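Local coordinates for RNA-binding protein with serine-rich domain 1 (Homo sapiens, PDB 4A8X) that serves as an auxiliary component of the exon junction complex deposited on spliced mRNAs and, through its RNA recognition motif, helps form the ASAP complex, at residues Asp19-Ile24 and Gly48-Glu53. Residues are numbered along the deposited sequence; the frame is centred on the assembly and turned at random.
Sequences DHIMEI and GYAYVE
The backbone hydrogen bond from I24 N to H20 O, 2.9 Å, closes the helical turn that carries I21 against A50 and V52; across the contact itself everything is apolar. I21 does the work with one branch: its CB points toward the strand, and CG2, set anti to the backbone N by a chi1 of -70°, is the methyl that touches it. It meets V52 CG2 methyl to methyl at 3.6 Å, the two branched side chains running at a slant to one another. V52 turns that methyl to the helix by placing CG1 anti to its own backbone N (chi1 177°). A50 joins more loosely, its CB lying 4.5 Å from I21 CG2; I21 and A50 are the pair whose CA atoms come nearest, 8.0 Å. Strand alternation sends Y49 and Y51 to the other face, where both meet the ring of H8; segment 48-53 falls in the RNP1 signature of RNA recognition motifs. On the helix, H20 NE2 and both E23 carboxylate oxygens hydrogen-bond to the backbone of another protein's chain. Helix 18-26 thus packs on the sheet face away from Y49 and Y51, over strand 46-54, which lies between strands 31-39 and 6-10, with L12, V16 and M36 also touching I21.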
loop_
_atom_site.group_PDB
_atom_site.type_symbol
_atom_site.label_atom_id
_atom_site.label_comp_id
_atom_site.label_asym_id
_atom_site.label_seq_id
_atom_site.Cartn_x
_atom_site.Cartn_y
_atom_site.Cartn_z
ATOM N N ASP A 19 -4.805 3.412 -13.212
ATOM C CA ASP A 19 -3.702 4.112 -13.906
ATOM C C ASP A 19 -2.320 3.558 -13.540
ATOM O O ASP A 19 -1.398 3.537 -14.366
ATOM C CB ASP A 19 -3.739 5.629 -13.614
ATOM C CG ASP A 19 -4.772 6.397 -14.501
ATOM O OD1 ASP A 19 -5.240 5.844 -15.543
ATOM O OD2 ASP A 19 -5.106 7.569 -14.167
ATOM N N HIS A 20 -2.163 3.117 -12.296
ATOM C CA HIS A 20 -0.917 2.517 -11.863
ATOM C C HIS A 20 -0.705 1.244 -12.686
ATOM O O HIS A 20 0.395 0.972 -13.149
ATOM C CB HIS A 20 -0.967 2.098 -10.381
ATOM C CG HIS A 20 -0.828 3.236 -9.400
ATOM N ND1 HIS A 20 -1.453 3.226 -8.184
ATOM C CD2 HIS A 20 -0.128 4.394 -9.461
ATOM C CE1 HIS A 20 -1.149 4.335 -7.523
ATOM N NE2 HIS A 20 -0.332 5.052 -8.278
ATOM N N ILE A 21 -1.772 0.481 -12.867
ATOM C CA ILE A 21 -1.688 -0.794 -13.576
ATOM C C ILE A 21 -1.356 -0.534 -15.041
ATOM O O ILE A 21 -0.555 -1.255 -15.638
ATOM C CB ILE A 21 -3.015 -1.587 -13.457
ATOM C CG1 ILE A 21 -3.213 -2.097 -11.996
ATOM C CG2 ILE A 21 -3.022 -2.757 -14.433
ATOM C CD1 ILE A 21 -2.130 -3.032 -11.521
ATOM N N MET A 22 -1.970 0.494 -15.624
ATOM C CA MET A 22 -1.702 0.869 -17.020
ATOM C C MET A 22 -0.229 1.230 -17.169
ATOM O O MET A 22 0.461 0.739 -18.078
ATOM C CB MET A 22 -2.591 2.068 -17.419
ATOM C CG MET A 22 -2.317 2.636 -18.863
ATOM S SD MET A 22 -2.678 1.447 -20.211
ATOM C CE MET A 22 -2.125 2.402 -21.642
ATOM N N GLU A 23 0.255 2.099 -16.280
ATOM C CA GLU A 23 1.644 2.548 -16.312
ATOM C C GLU A 23 2.641 1.377 -16.125
ATOM O O GLU A 23 3.619 1.236 -16.878
ATOM C CB GLU A 23 1.867 3.632 -15.253
ATOM C CG GLU A 23 3.264 4.137 -15.204
ATOM C CD GLU A 23 3.479 5.223 -14.165
ATOM O OE1 GLU A 23 2.504 5.766 -13.623
ATOM O OE2 GLU A 23 4.644 5.534 -13.917
ATOM N N ILE A 24 2.390 0.511 -15.143
ATOM C CA ILE A 24 3.334 -0.532 -14.829
ATOM C C ILE A 24 3.389 -1.594 -15.959
ATOM O O ILE A 24 4.461 -1.993 -16.398
ATOM C CB ILE A 24 2.959 -1.193 -13.459
ATOM C CG1 ILE A 24 3.307 -0.238 -12.306
ATOM C CG2 ILE A 24 3.641 -2.519 -13.298
ATOM C CD1 ILE A 24 2.664 -0.653 -10.954
ATOM N N GLY A 48 -9.007 -5.630 -5.516
ATOM C CA GLY A 48 -7.670 -6.164 -5.283
ATOM C C GLY A 48 -7.105 -6.990 -6.428
ATOM O O GLY A 48 -6.119 -7.694 -6.256
ATOM N N TYR A 49 -7.729 -6.888 -7.600
ATOM C CA TYR A 49 -7.211 -7.558 -8.773
ATOM C C TYR A 49 -7.555 -6.798 -10.065
ATOM O O TYR A 49 -8.405 -5.901 -10.056
ATOM C CB TYR A 49 -7.727 -8.976 -8.832
ATOM C CG TYR A 49 -9.207 -9.110 -9.082
ATOM C CD1 TYR A 49 -9.722 -9.069 -10.362
ATOM C CD2 TYR A 49 -10.092 -9.264 -8.014
ATOM C CE1 TYR A 49 -11.105 -9.196 -10.586
ATOM C CE2 TYR A 49 -11.454 -9.398 -8.221
ATOM C CZ TYR A 49 -11.957 -9.362 -9.507
ATOM O OH TYR A 49 -13.311 -9.487 -9.693
ATOM N N ALA A 50 -6.870 -7.157 -11.159
ATOM C CA ALA A 50 -7.141 -6.579 -12.469
ATOM C C ALA A 50 -6.911 -7.606 -13.580
ATOM O O ALA A 50 -6.089 -8.514 -13.436
ATOM C CB ALA A 50 -6.252 -5.362 -12.718
ATOM N N TYR A 51 -7.639 -7.462 -14.686
ATOM C CA TYR A 51 -7.271 -8.191 -15.899
ATOM C C TYR A 51 -6.634 -7.209 -16.871
ATOM O O TYR A 51 -7.102 -6.063 -17.029
ATOM C CB TYR A 51 -8.477 -8.845 -16.548
ATOM C CG TYR A 51 -9.150 -9.893 -15.719
ATOM C CD1 TYR A 51 -8.809 -11.233 -15.856
ATOM C CD2 TYR A 51 -10.143 -9.557 -14.816
ATOM C CE1 TYR A 51 -9.452 -12.221 -15.107
ATOM C CE2 TYR A 51 -10.809 -10.545 -14.067
ATOM C CZ TYR A 51 -10.438 -11.874 -14.227
ATOM O OH TYR A 51 -11.044 -12.866 -13.502
ATOM N N VAL A 52 -5.547 -7.643 -17.496
ATOM C CA VAL A 52 -4.875 -6.845 -18.515
ATOM C C VAL A 52 -4.740 -7.668 -19.813
ATOM O O VAL A 52 -4.216 -8.788 -19.801
ATOM C CB VAL A 52 -3.492 -6.353 -18.017
ATOM C CG1 VAL A 52 -2.777 -5.583 -19.102
ATOM C CG2 VAL A 52 -3.672 -5.451 -16.762
ATOM N N GLU A 53 -5.226 -7.120 -20.920
ATOM C CA GLU A 53 -5.124 -7.806 -22.209
ATOM C C GLU A 53 -4.160 -7.055 -23.097
ATOM O O GLU A 53 -4.331 -5.856 -23.322
ATOM C CB GLU A 53 -6.494 -7.918 -22.884
ATOM C CG GLU A 53 -6.390 -8.493 -24.273
ATOM C CD GLU A 53 -7.727 -8.813 -24.886
ATOM O OE1 GLU A 53 -8.320 -7.909 -25.512
ATOM O OE2 GLU A 53 -8.171 -9.978 -24.759
#